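Lipid II:glycine glycyltransferase (Staphylococcus aureus, PDB 6SNR) probably adds the first glycine of the pentaglycine interpeptide bridge to the lysine side chain of peptidoglycan precursor lipid II, with glycyl-tRNA as donor. Local coordinates at residues T150-N155 against H347-Y352; T179-S184 against E227-K232; E187-F192 against G306-F311; E300-S305 against N325-F330. One frame throughout, in Å; residues are numbered along the deposited sequence.

In the fold
All four contacts bind parts of one seven-stranded mixed sheet. Contact 1 lies at the end of strand 146-151 and the start of 351-356, and contact 2 pairs the edge strand 180-183 with 226-233; both are partly buried and rest on backbone hydrogen bonds. Contact 3 is fully buried, without hydrogen bonds and dominated by apolar side chains; it sets helix 189-202 on strand 302-312, its centre about 8 Å from that of contact 2. Contact 4 uses the beginning of the same strand, but at the surface, where a loop lays Phe327, and CB of Phe330, against its side chains. Contacts 1 and 3 touch through Tyr352 and Leu309; contacts 1 and 4 are farthest apart, about 27 Å between centres.

Contact 1. Residues T150-N155 against H347-Y352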
loop_
_atom_site.group_PDB
_atom_site.type_symbol
_atom_site.label_atom_id
_atom_site.label_comp_id
_atom_site.label_asym_id
_atom_site.label_seq_id
_atom_site.Cartn_x
_atom_site.Cartn_y
_atom_site.Cartn_z
ATOM N N THR A 150 -8.140 1.486 4.649
ATOM C CA THR A 150 -8.293 1.070 6.060
ATOM C C THR A 150 -7.866 2.179 7.014
ATOM O O THR A 150 -6.740 2.627 6.982
ATOM C CB THR A 150 -7.452 -0.190 6.373
ATOM O OG1 THR A 150 -7.773 -1.248 5.451
ATOM C CG2 THR A 150 -7.664 -0.640 7.838
ATOM N N PRO A 151 -8.772 2.617 7.917
ATOM C CA PRO A 151 -8.359 3.508 8.996
ATOM C C PRO A 151 -7.461 2.732 9.953
ATOM O O PRO A 151 -7.842 1.605 10.433
ATOM C CB PRO A 151 -9.676 3.903 9.680
ATOM C CG PRO A 151 -10.748 3.485 8.768
ATOM C CD PRO A 151 -10.216 2.338 7.951
ATOM N N ILE A 152 -6.279 3.282 10.223
ATOM C CA ILE A 152 -5.290 2.609 11.079
ATOM C C ILE A 152 -4.872 3.383 12.346
ATOM O O ILE A 152 -3.897 3.015 13.015
ATOM C CB ILE A 152 -4.034 2.180 10.296
ATOM C CG1 ILE A 152 -3.435 3.349 9.484
ATOM C CG2 ILE A 152 -4.387 1.048 9.342
ATOM C CD1 ILE A 152 -1.985 3.114 9.141
ATOM N N ASP A 153 -5.595 4.449 12.647
ATOM C CA ASP A 153 -5.353 5.211 13.870
ATOM C C ASP A 153 -6.154 4.565 14.991
ATOM O O ASP A 153 -7.076 5.146 15.588
ATOM C CB ASP A 153 -5.712 6.696 13.707
ATOM C CG ASP A 153 -7.135 6.933 13.296
ATOM O OD1 ASP A 153 -7.774 6.107 12.588
ATOM O OD2 ASP A 153 -7.632 8.021 13.677
ATOM N N LYS A 154 -5.766 3.323 15.235
ATOM C CA LYS A 154 -6.480 2.394 16.124
ATOM C C LYS A 154 -5.472 1.557 16.852
ATOM O O LYS A 154 -4.374 1.337 16.365
ATOM C CB LYS A 154 -7.351 1.468 15.259
ATOM C CG LYS A 154 -8.555 2.161 14.715
ATOM C CD LYS A 154 -9.410 1.233 13.898
ATOM C CE LYS A 154 -10.683 1.930 13.557
ATOM N NZ LYS A 154 -11.474 1.141 12.606
ATOM N N ASN A 155 -5.850 1.047 18.032
ATOM C CA ASN A 155 -5.015 0.052 18.692
ATOM C C ASN A 155 -5.087 -1.304 17.989
ATOM O O ASN A 155 -5.913 -1.509 17.089
ATOM C CB ASN A 155 -5.272 -0.044 20.220
ATOM C CG ASN A 155 -6.628 -0.635 20.582
ATOM O OD1 ASN A 155 -7.138 -1.533 19.928
ATOM N ND2 ASN A 155 -7.228 -0.107 21.666
ATOM N N HIS A 347 4.617 4.666 12.279
ATOM C CA HIS A 347 5.367 5.671 11.516
ATOM C C HIS A 347 4.618 7.006 11.419
ATOM O O HIS A 347 5.217 8.010 11.008
ATOM C CB HIS A 347 5.721 5.076 10.127
ATOM C CG HIS A 347 6.756 5.835 9.341
ATOM N ND1 HIS A 347 8.079 5.931 9.724
ATOM C CD2 HIS A 347 6.655 6.511 8.168
ATOM C CE1 HIS A 347 8.750 6.629 8.821
ATOM N NE2 HIS A 347 7.909 6.986 7.865
ATOM N N GLY A 348 3.339 7.050 11.789
ATOM C CA GLY A 348 2.541 8.278 11.732
ATOM C C GLY A 348 1.423 8.339 10.727
ATOM O O GLY A 348 0.783 9.370 10.576
ATOM N N ALA A 349 1.151 7.223 10.051
ATOM C CA ALA A 349 0.063 7.163 9.112
ATOM C C ALA A 349 -1.268 6.870 9.792
ATOM O O ALA A 349 -1.356 6.085 10.757
ATOM C CB ALA A 349 0.359 6.142 8.033
ATOM N N THR A 350 -2.324 7.447 9.294
ATOM C CA THR A 350 -3.664 7.184 9.817
ATOM C C THR A 350 -4.587 6.485 8.835
ATOM O O THR A 350 -5.712 6.070 9.225
ATOM C CB THR A 350 -4.342 8.487 10.303
ATOM O OG1 THR A 350 -4.464 9.371 9.185
ATOM C CG2 THR A 350 -3.519 9.137 11.406
ATOM N N THR A 351 -4.150 6.341 7.569
ATOM C CA THR A 351 -4.840 5.542 6.570
ATOM C C THR A 351 -3.864 4.620 5.851
ATOM O O THR A 351 -2.707 4.948 5.691
ATOM C CB THR A 351 -5.621 6.381 5.526
ATOM O OG1 THR A 351 -4.756 7.363 4.959
ATOM C CG2 THR A 351 -6.796 7.078 6.176
ATOM N N TYR A 352 -4.368 3.484 5.416
ATOM C CA TYR A 352 -3.614 2.429 4.733
ATOM C C TYR A 352 -4.403 2.086 3.469
ATOM O O TYR A 352 -5.524 1.561 3.502
ATOM C CB TYR A 352 -3.465 1.234 5.660
ATOM C CG TYR A 352 -2.673 0.065 5.162
ATOM C CD1 TYR A 352 -3.267 -0.971 4.419
ATOM C CD2 TYR A 352 -1.340 -0.072 5.492
ATOM C CE1 TYR A 352 -2.537 -2.062 3.992
ATOM C CE2 TYR A 352 -0.604 -1.154 5.076
ATOM C CZ TYR A 352 -1.201 -2.157 4.341
ATOM O OH TYR A 352 -0.477 -3.236 3.927
HETATM O O HOH W 1 -8.067 7.215 9.803
#
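One face of the Thr350 carbonyl group is taken by Ile152: its CG1 stands over Thr350 C at 3.4 Å, and its backbone N-H reaches Thr350 O from the same side, 3.0 Å from N to O, with the donor 55° out of the carbonyl plane. A water lies on the other side of that plane and donates both to Thr350 O and to Asp153 OD1, so the oxygen has two partners while the carboxylate is tied in through solvent. Beyond CB the ring of Tyr352 leads away from 150-155, meets Phe354 edge-to-face and touches Met340 and Met341 of helix 332-347; OH is bonded to Gln337. Next to Ile152, at Thr150 and Tyr352, the chains form an antiparallel hydrogen-bonded pair in the GNAT-like sheet of the FemABX family, exchanging two backbone bonds, Thr150 N to Tyr352 O (2.9 Å) and Tyr352 N to Thr150 O (3.0 Å). Gly348 ends helix 332-347 in a Schellman motif, and an inverse gamma turn centred on Asp153 leads the other chain off. In Ile152, CG1 sits between backbone N and carbonyl carbon (chi1 52°), and the extended chi2 carries CD1 on to Ala349, 3.4 Å from its O and 4.0 Å from its CB. The other branch, CG2, rests against Tyr352 CB at 3.8 Å.

Contact 2. Residues T179-S184 against E227-K232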
loop_
_atom_site.group_PDB
_atom_site.type_symbol
_atom_site.label_atom_id
_atom_site.label_comp_id
_atom_site.label_asym_id
_atom_site.label_seq_id
_atom_site.Cartn_x
_atom_site.Cartn_y
_atom_site.Cartn_z
ATOM N N THR A 179 5.340 -17.959 11.148
ATOM C CA THR A 179 6.192 -17.107 10.275
ATOM C C THR A 179 6.648 -15.857 11.042
ATOM O O THR A 179 6.075 -15.520 12.060
ATOM C CB THR A 179 5.439 -16.646 8.989
ATOM O OG1 THR A 179 4.183 -16.032 9.323
ATOM C CG2 THR A 179 5.206 -17.819 8.027
ATOM N N THR A 180 7.663 -15.160 10.519
ATOM C CA THR A 180 8.059 -13.844 11.013
ATOM C C THR A 180 8.002 -12.846 9.849
ATOM O O THR A 180 8.219 -13.212 8.669
ATOM C CB THR A 180 9.493 -13.833 11.586
ATOM O OG1 THR A 180 10.398 -14.336 10.611
ATOM C CG2 THR A 180 9.585 -14.732 12.812
ATOM N N VAL A 181 7.655 -11.617 10.187
ATOM C CA VAL A 181 7.657 -10.528 9.174
ATOM C C VAL A 181 8.909 -9.702 9.420
ATOM O O VAL A 181 9.120 -9.221 10.533
ATOM C CB VAL A 181 6.390 -9.701 9.279
ATOM C CG1 VAL A 181 6.364 -8.642 8.190
ATOM C CG2 VAL A 181 5.158 -10.619 9.166
ATOM N N GLU A 182 9.714 -9.533 8.362
ATOM C CA GLU A 182 10.933 -8.711 8.398
ATOM C C GLU A 182 10.731 -7.415 7.595
ATOM O O GLU A 182 10.162 -7.465 6.518
ATOM C CB GLU A 182 12.094 -9.442 7.725
ATOM C CG GLU A 182 12.579 -10.706 8.420
ATOM C CD GLU A 182 13.641 -11.467 7.635
ATOM O OE1 GLU A 182 13.997 -11.084 6.494
ATOM O OE2 GLU A 182 14.110 -12.497 8.173
ATOM N N ARG A 183 11.204 -6.297 8.142
ATOM C CA ARG A 183 11.395 -5.068 7.337
ATOM C C ARG A 183 12.744 -5.231 6.709
ATOM O O ARG A 183 13.775 -5.279 7.423
ATOM C CB ARG A 183 11.314 -3.796 8.210
ATOM C CG ARG A 183 11.310 -2.467 7.443
ATOM C CD ARG A 183 11.725 -1.314 8.352
ATOM N NE ARG A 183 13.172 -1.098 8.274
ATOM C CZ ARG A 183 13.900 -0.405 9.149
ATOM N NH1 ARG A 183 13.326 0.174 10.205
ATOM N NH2 ARG A 183 15.220 -0.300 8.968
ATOM N N SER A 184 12.775 -5.365 5.381
ATOM C CA SER A 184 13.978 -5.721 4.638
ATOM C C SER A 184 14.734 -4.471 4.140
ATOM O O SER A 184 14.501 -3.360 4.656
ATOM C CB SER A 184 13.636 -6.677 3.496
ATOM O OG SER A 184 14.774 -7.283 2.883
ATOM N N GLU A 227 9.262 1.152 2.045
ATOM C CA GLU A 227 9.853 0.025 2.766
ATOM C C GLU A 227 9.428 -1.291 2.138
ATOM O O GLU A 227 8.315 -1.430 1.647
ATOM C CB GLU A 227 9.429 0.043 4.228
ATOM C CG GLU A 227 9.740 1.365 4.921
ATOM C CD GLU A 227 11.198 1.503 5.350
ATOM O OE1 GLU A 227 11.953 0.508 5.363
ATOM O OE2 GLU A 227 11.567 2.637 5.686
ATOM N N LEU A 228 10.337 -2.272 2.190
ATOM C CA LEU A 228 10.084 -3.599 1.723
ATOM C C LEU A 228 9.903 -4.528 2.918
ATOM O O LEU A 228 10.703 -4.476 3.856
ATOM C CB LEU A 228 11.254 -4.096 0.897
ATOM C CG LEU A 228 11.219 -5.562 0.442
ATOM C CD1 LEU A 228 10.102 -5.800 -0.550
ATOM C CD2 LEU A 228 12.580 -5.999 -0.116
ATOM N N PHE A 229 8.855 -5.345 2.883
ATOM C CA PHE A 229 8.616 -6.333 3.967
ATOM C C PHE A 229 8.693 -7.690 3.313
ATOM O O PHE A 229 8.214 -7.851 2.191
ATOM C CB PHE A 229 7.250 -6.116 4.646
ATOM C CG PHE A 229 7.184 -4.879 5.452
ATOM C CD1 PHE A 229 6.979 -3.661 4.830
ATOM C CD2 PHE A 229 7.384 -4.900 6.813
ATOM C CE1 PHE A 229 6.997 -2.502 5.551
ATOM C CE2 PHE A 229 7.356 -3.729 7.552
ATOM C CZ PHE A 229 7.164 -2.516 6.893
ATOM N N LEU A 230 9.254 -8.679 4.038
ATOM C CA LEU A 230 9.340 -10.059 3.553
ATOM C C LEU A 230 8.863 -10.986 4.684
ATOM O O LEU A 230 9.165 -10.731 5.878
ATOM C CB LEU A 230 10.781 -10.371 3.213
ATOM C CG LEU A 230 11.428 -9.643 2.062
ATOM C CD1 LEU A 230 12.883 -10.054 1.912
ATOM C CD2 LEU A 230 10.663 -9.923 0.793
ATOM N N VAL A 231 8.170 -12.057 4.329
ATOM C CA VAL A 231 7.696 -13.033 5.358
ATOM C C VAL A 231 8.508 -14.323 5.191
ATOM O O VAL A 231 8.562 -14.869 4.097
ATOM C CB VAL A 231 6.216 -13.341 5.209
ATOM C CG1 VAL A 231 5.755 -14.368 6.250
ATOM C CG2 VAL A 231 5.388 -12.055 5.335
ATOM N N LYS A 232 9.109 -14.765 6.295
ATOM C CA LYS A 232 10.018 -15.903 6.326
ATOM C C LYS A 232 9.429 -17.033 7.200
ATOM O O LYS A 232 8.848 -16.789 8.255
ATOM C CB LYS A 232 11.340 -15.475 6.936
ATOM C CG LYS A 232 12.433 -16.528 6.823
ATOM C CD LYS A 232 13.776 -15.960 7.224
ATOM C CE LYS A 232 14.827 -16.274 6.189
ATOM N NZ LYS A 232 16.171 -16.046 6.787
HETATM O O HOH W 2 12.844 -1.503 3.483
#
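Thr180 and Lys232 exchange a pair of backbone hydrogen bonds, and Glu182 and Leu230 do the same, Glu182 N lying 2.8 Å from Leu230 O. Ser184 N continues the ladder to Leu228 O at 2.7 Å. Beyond it water 2 takes over, accepting from Leu228 N and donating to Ser184 O (2.8 Å) and to Glu227 OE1 (2.9 Å), so the backbone groups at this end are satisfied through solvent. The same Glu227 OE1 lies 3.5 Å from Arg183 NE in a salt bridge of charge alone: the oxygen is well out of the guanidinium plane, and no N-H points at it. Between these paired residues, Val181 CG2 and Val231 CG2 are 4.1 Å apart. Arg183 CB approaches CE2 of the Phe229 ring, and CG, anti to the backbone N (chi1 -172°), is set beside the same ring. The polar ends of the neighbouring side chains look to third parties. Glu182 OE1 is bonded to Tyr303 OH, Lys232 NZ to Glu300 O and Thr179 OG1 to His335 ND1. Glu182 OE2 and Lys232 NZ remain 4.3 Å apart, opposite charges without a salt bridge, although OE2 reaches Lys232 CD at 3.6 Å. Strand 180-183 is one of the two outermost in this sheet. Five direct backbone bonds, with apolar packing on the valine and phenylalanine face, join it to 226-233 in an antiparallel ladder, while the nearby opposite charges probably add a weak attraction without directed bonds.

Contact 3. Residues E187-F192 against G306-F311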
loop_
_atom_site.group_PDB
_atom_site.type_symbol
_atom_site.label_atom_id
_atom_site.label_comp_id
_atom_site.label_asym_id
_atom_site.label_seq_id
_atom_site.Cartn_x
_atom_site.Cartn_y
_atom_site.Cartn_z
ATOM N N GLU A 187 18.739 -5.162 -0.870
ATOM C CA GLU A 187 19.128 -6.517 -1.276
ATOM C C GLU A 187 17.921 -7.475 -1.250
ATOM O O GLU A 187 17.855 -8.400 -2.051
ATOM C CB GLU A 187 20.270 -7.055 -0.407
ATOM C CG GLU A 187 20.964 -8.269 -1.009
ATOM C CD GLU A 187 21.764 -7.918 -2.262
ATOM O OE1 GLU A 187 22.689 -7.078 -2.159
ATOM O OE2 GLU A 187 21.468 -8.480 -3.344
ATOM N N GLY A 188 16.957 -7.191 -0.377
ATOM C CA GLY A 188 15.684 -7.945 -0.321
ATOM C C GLY A 188 14.856 -7.915 -1.593
ATOM O O GLY A 188 13.953 -8.772 -1.831
ATOM N N LEU A 189 15.113 -6.934 -2.469
ATOM C CA LEU A 189 14.321 -6.826 -3.682
ATOM C C LEU A 189 14.525 -7.994 -4.649
ATOM O O LEU A 189 13.699 -8.203 -5.522
ATOM C CB LEU A 189 14.557 -5.480 -4.425
ATOM C CG LEU A 189 14.039 -4.263 -3.639
ATOM C CD1 LEU A 189 14.629 -2.953 -4.187
ATOM C CD2 LEU A 189 12.515 -4.179 -3.558
ATOM N N LYS A 190 15.636 -8.734 -4.516
ATOM C CA LYS A 190 15.874 -9.884 -5.389
ATOM C C LYS A 190 14.925 -11.011 -5.037
ATOM O O LYS A 190 14.283 -11.544 -5.926
ATOM C CB LYS A 190 17.320 -10.371 -5.345
ATOM C CG LYS A 190 18.286 -9.519 -6.163
ATOM C CD LYS A 190 19.712 -10.061 -6.134
ATOM C CE LYS A 190 19.786 -11.508 -6.616
ATOM N NZ LYS A 190 21.182 -11.965 -6.900
ATOM N N THR A 191 14.749 -11.245 -3.740
ATOM C CA THR A 191 13.696 -12.138 -3.229
ATOM C C THR A 191 12.308 -11.653 -3.669
ATOM O O THR A 191 11.475 -12.413 -4.191
ATOM C CB THR A 191 13.805 -12.267 -1.690
ATOM O OG1 THR A 191 15.073 -12.875 -1.346
ATOM C CG2 THR A 191 12.647 -13.142 -1.127
ATOM N N PHE A 192 12.036 -10.366 -3.486
ATOM C CA PHE A 192 10.741 -9.845 -3.913
ATOM C C PHE A 192 10.419 -10.052 -5.388
ATOM O O PHE A 192 9.317 -10.414 -5.783
ATOM C CB PHE A 192 10.688 -8.346 -3.583
ATOM C CG PHE A 192 9.358 -7.736 -3.862
ATOM C CD1 PHE A 192 8.267 -8.072 -3.087
ATOM C CD2 PHE A 192 9.191 -6.851 -4.921
ATOM C CE1 PHE A 192 7.038 -7.522 -3.320
ATOM C CE2 PHE A 192 7.939 -6.320 -5.183
ATOM C CZ PHE A 192 6.862 -6.639 -4.388
ATOM N N GLY A 306 5.991 -11.036 0.169
ATOM C CA GLY A 306 6.679 -9.752 0.297
ATOM C C GLY A 306 5.797 -8.636 -0.234
ATOM O O GLY A 306 4.806 -8.885 -0.967
ATOM N N ALA A 307 6.112 -7.412 0.205
ATOM C CA ALA A 307 5.361 -6.260 -0.240
ATOM C C ALA A 307 6.138 -4.968 -0.089
ATOM O O ALA A 307 7.024 -4.845 0.750
ATOM C CB ALA A 307 4.093 -6.172 0.558
ATOM N N LEU A 308 5.751 -3.983 -0.911
ATOM C CA LEU A 308 6.260 -2.626 -0.812
ATOM C C LEU A 308 5.207 -1.681 -0.236
ATOM O O LEU A 308 4.072 -1.661 -0.727
ATOM C CB LEU A 308 6.682 -2.194 -2.200
ATOM C CG LEU A 308 7.980 -2.757 -2.785
ATOM C CD1 LEU A 308 8.110 -2.410 -4.277
ATOM C CD2 LEU A 308 9.182 -2.244 -2.030
ATOM N N LEU A 309 5.592 -0.909 0.792
ATOM C CA LEU A 309 4.740 -0.004 1.554
ATOM C C LEU A 309 5.317 1.400 1.396
ATOM O O LEU A 309 6.495 1.605 1.638
ATOM C CB LEU A 309 4.764 -0.362 3.039
ATOM C CG LEU A 309 3.943 0.452 4.012
ATOM C CD1 LEU A 309 2.469 0.287 3.704
ATOM C CD2 LEU A 309 4.264 0.097 5.474
ATOM N N MET A 310 4.503 2.335 0.899
ATOM C CA MET A 310 4.944 3.733 0.690
ATOM C C MET A 310 4.276 4.663 1.636
ATOM O O MET A 310 3.229 4.347 2.208
ATOM C CB MET A 310 4.579 4.201 -0.744
ATOM C CG MET A 310 4.858 3.237 -1.845
ATOM S SD MET A 310 6.511 2.552 -1.877
ATOM C CE MET A 310 6.149 0.883 -1.554
ATOM N N PHE A 311 4.807 5.887 1.806
ATOM C CA PHE A 311 4.215 6.873 2.684
ATOM C C PHE A 311 4.248 8.273 2.073
ATOM O O PHE A 311 5.196 8.619 1.333
ATOM C CB PHE A 311 4.980 7.032 3.990
ATOM C CG PHE A 311 4.933 5.798 4.868
ATOM C CD1 PHE A 311 5.861 4.787 4.728
ATOM C CD2 PHE A 311 3.946 5.690 5.789
ATOM C CE1 PHE A 311 5.796 3.634 5.552
ATOM C CE2 PHE A 311 3.866 4.576 6.605
ATOM C CZ PHE A 311 4.779 3.546 6.479
#
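Leu308 leaves strand 306-311 with CB directed at the helix, and the anti placement of CG to its own carbonyl carbon (chi1 -75°) sets CG over one face of the Phe192 ring. There the side chain divides between two residues of helix 189-202. CD1, carried on by an extended chi2 of 170°, comes within 4.0 Å of Phe192 CE2, and CD2 meets Leu189 CD2 at 4.1 Å, the two leucines crossing at about a right angle. The Phe192 ring has CG anti to the backbone N (chi1 -175°), and its CD1-CE1 side comes against the strand backbone: CE1 is 3.5 Å from Gly306 C, and Gly306 O lies in the ring plane at the edge, also 3.5 Å from CE1. Gly306 has no side chain, and the ring edge meets its main chain directly. This is the layered alpha/beta packing of a GNAT-like domain, in which helices lie on both faces of a sheet. Helices 189-202 and 210-220 cover the face that carries Leu308, whereas Ala307 points away from helix 189-202 and touches Met336 and Met340 of helix 332-347. The Phe192 ring is met edge-to-face by Phe213 and touched by Leu228 and Tyr320, while Leu189 also touches Leu228 and packs against Glu214 and Tyr217.

Contact 4. Residues E300-S305 against N325-F330; sequences EGIYLS and NEFRDF
Phe327 O accepts the backbone N-H of Phe330 at 3.0 Å, and Leu304 CD1 lies against the same oxygen at 4.0 Å. The bond closes the 3-10 turn 328-330, part of the loop that links strand 315-323 to helix 332-347 and folds over the beginning of strand 302-312. Phe327 itself takes left-handed backbone angles, and its side chain is directed back at the strand. Two aliphatic tips receive it: Leu304 CD2 touches CD2 of the ring at 3.9 Å, the side chains at about a right angle, while Ile302 CD1 comes to the ring edge near its plane, 4.0 Å from CE2. Ile302 CG1 is anti to the backbone N, and the extended chi2 (-167°) carries CD1 there. Leu304 sits in a classic beta bulge, where it and Ser305 both bond to Val231 of the neighbouring strand. Its CD1 branch also approaches Phe330 CB at 4.3 Å, and Phe330 in turn packs on Thr179 and Leu233. No hydrogen bond passes between 300-305 and 325-330, so the loop is held here by apolar packing. Ile302 CD1 also lies beside the carboxylate of Glu326, 3.8 Å from its OE1.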
loop_
_atom_site.group_PDB
_atom_site.type_symbol
_atom_site.label_atom_id
_atom_site.label_comp_id
_atom_site.label_asym_id
_atom_site.label_seq_id
_atom_site.Cartn_x
_atom_site.Cartn_y
_atom_site.Cartn_z
ATOM N N GLU A 300 18.648 -21.576 6.086
ATOM C CA GLU A 300 18.361 -20.254 6.606
ATOM C C GLU A 300 16.933 -19.828 6.230
ATOM O O GLU A 300 16.682 -18.650 6.046
ATOM C CB GLU A 300 19.368 -19.254 6.032
ATOM N N GLY A 301 16.016 -20.789 6.100
ATOM C CA GLY A 301 14.593 -20.494 5.901
ATOM C C GLY A 301 14.199 -20.214 4.470
ATOM O O GLY A 301 15.020 -20.260 3.548
ATOM N N ILE A 302 12.914 -19.931 4.288
ATOM C CA ILE A 302 12.359 -19.705 2.990
ATOM C C ILE A 302 11.444 -18.500 3.119
ATOM O O ILE A 302 10.716 -18.362 4.103
ATOM C CB ILE A 302 11.562 -20.927 2.477
ATOM C CG1 ILE A 302 11.142 -20.729 1.009
ATOM C CG2 ILE A 302 10.349 -21.220 3.341
ATOM C CD1 ILE A 302 10.105 -21.717 0.513
ATOM N N TYR A 303 11.517 -17.630 2.127
ATOM C CA TYR A 303 10.602 -16.489 2.063
ATOM C C TYR A 303 9.353 -16.869 1.281
ATOM O O TYR A 303 9.437 -17.432 0.199
ATOM C CB TYR A 303 11.303 -15.300 1.409
ATOM C CG TYR A 303 12.321 -14.666 2.311
ATOM C CD1 TYR A 303 11.942 -13.908 3.409
ATOM C CD2 TYR A 303 13.676 -14.800 2.059
ATOM C CE1 TYR A 303 12.861 -13.311 4.260
ATOM C CE2 TYR A 303 14.609 -14.202 2.892
ATOM C CZ TYR A 303 14.218 -13.465 3.990
ATOM O OH TYR A 303 15.168 -12.879 4.824
ATOM N N LEU A 304 8.198 -16.509 1.851
ATOM C CA LEU A 304 6.895 -16.849 1.342
ATOM C C LEU A 304 6.118 -15.718 0.694
ATOM O O LEU A 304 5.305 -15.946 -0.201
ATOM C CB LEU A 304 6.039 -17.344 2.522
ATOM C CG LEU A 304 6.551 -18.601 3.246
ATOM C CD1 LEU A 304 5.520 -19.054 4.258
ATOM C CD2 LEU A 304 6.900 -19.689 2.257
ATOM N N SER A 305 6.297 -14.503 1.206
ATOM C CA SER A 305 5.582 -13.368 0.639
ATOM C C SER A 305 6.402 -12.107 0.829
ATOM O O SER A 305 7.357 -12.086 1.581
ATOM C CB SER A 305 4.199 -13.208 1.245
ATOM O OG SER A 305 4.223 -12.861 2.608
ATOM N N ASN A 325 3.928 -20.169 -4.165
ATOM C CA ASN A 325 2.951 -21.251 -4.148
ATOM C C ASN A 325 3.129 -22.221 -2.972
ATOM O O ASN A 325 2.308 -23.127 -2.787
ATOM C CB ASN A 325 3.039 -22.031 -5.480
ATOM C CG ASN A 325 2.682 -21.183 -6.695
ATOM O OD1 ASN A 325 3.410 -21.160 -7.684
ATOM N ND2 ASN A 325 1.528 -20.543 -6.656
ATOM N N GLU A 326 4.174 -22.045 -2.169
ATOM C CA GLU A 326 4.462 -22.983 -1.082
ATOM C C GLU A 326 4.029 -22.494 0.301
ATOM O O GLU A 326 3.952 -21.295 0.562
ATOM C CB GLU A 326 5.948 -23.267 -1.024
ATOM C CG GLU A 326 6.540 -23.847 -2.288
ATOM C CD GLU A 326 8.025 -24.037 -2.119
ATOM O OE1 GLU A 326 8.786 -23.250 -2.709
ATOM O OE2 GLU A 326 8.417 -24.944 -1.354
ATOM N N PHE A 327 3.755 -23.454 1.176
ATOM C CA PHE A 327 3.448 -23.215 2.585
ATOM C C PHE A 327 2.316 -22.199 2.816
ATOM O O PHE A 327 2.335 -21.465 3.817
ATOM C CB PHE A 327 4.712 -22.841 3.354
ATOM C CG PHE A 327 5.811 -23.849 3.223
ATOM C CD1 PHE A 327 5.740 -25.053 3.915
ATOM C CD2 PHE A 327 6.902 -23.610 2.400
ATOM C CE1 PHE A 327 6.741 -26.004 3.783
ATOM C CE2 PHE A 327 7.911 -24.565 2.265
ATOM C CZ PHE A 327 7.827 -25.751 2.972
ATOM N N ARG A 328 1.308 -22.240 1.937
ATOM C CA ARG A 328 0.160 -21.305 1.959
ATOM C C ARG A 328 -0.627 -21.400 3.265
ATOM O O ARG A 328 -1.228 -20.422 3.694
ATOM C CB ARG A 328 -0.808 -21.548 0.793
ATOM C CG ARG A 328 -0.255 -21.410 -0.625
ATOM C CD ARG A 328 -1.239 -21.953 -1.675
ATOM N NE ARG A 328 -1.605 -23.344 -1.384
ATOM C CZ ARG A 328 -2.360 -24.130 -2.150
ATOM N NH1 ARG A 328 -2.613 -25.376 -1.755
ATOM N NH2 ARG A 328 -2.864 -23.693 -3.301
ATOM N N ASP A 329 -0.638 -22.581 3.890
ATOM C CA ASP A 329 -1.324 -22.783 5.179
ATOM C C ASP A 329 -0.748 -21.990 6.350
ATOM O O ASP A 329 -1.391 -21.852 7.382
ATOM C CB ASP A 329 -1.360 -24.286 5.539
ATOM C CG ASP A 329 -2.454 -25.041 4.820
ATOM O OD1 ASP A 329 -3.023 -24.506 3.840
ATOM O OD2 ASP A 329 -2.753 -26.191 5.249
ATOM N N PHE A 330 0.434 -21.396 6.184
ATOM C CA PHE A 330 0.965 -20.515 7.186
ATOM C C PHE A 330 0.363 -19.111 7.068
ATOM O O PHE A 330 0.659 -18.281 7.887
ATOM C CB PHE A 330 2.490 -20.432 7.039
ATOM C CG PHE A 330 3.218 -21.575 7.695
ATOM C CD1 PHE A 330 3.327 -22.794 7.054
ATOM C CD2 PHE A 330 3.743 -21.428 8.976
ATOM C CE1 PHE A 330 3.972 -23.859 7.679
ATOM C CE2 PHE A 330 4.392 -22.487 9.600
ATOM C CZ PHE A 330 4.513 -23.697 8.929
#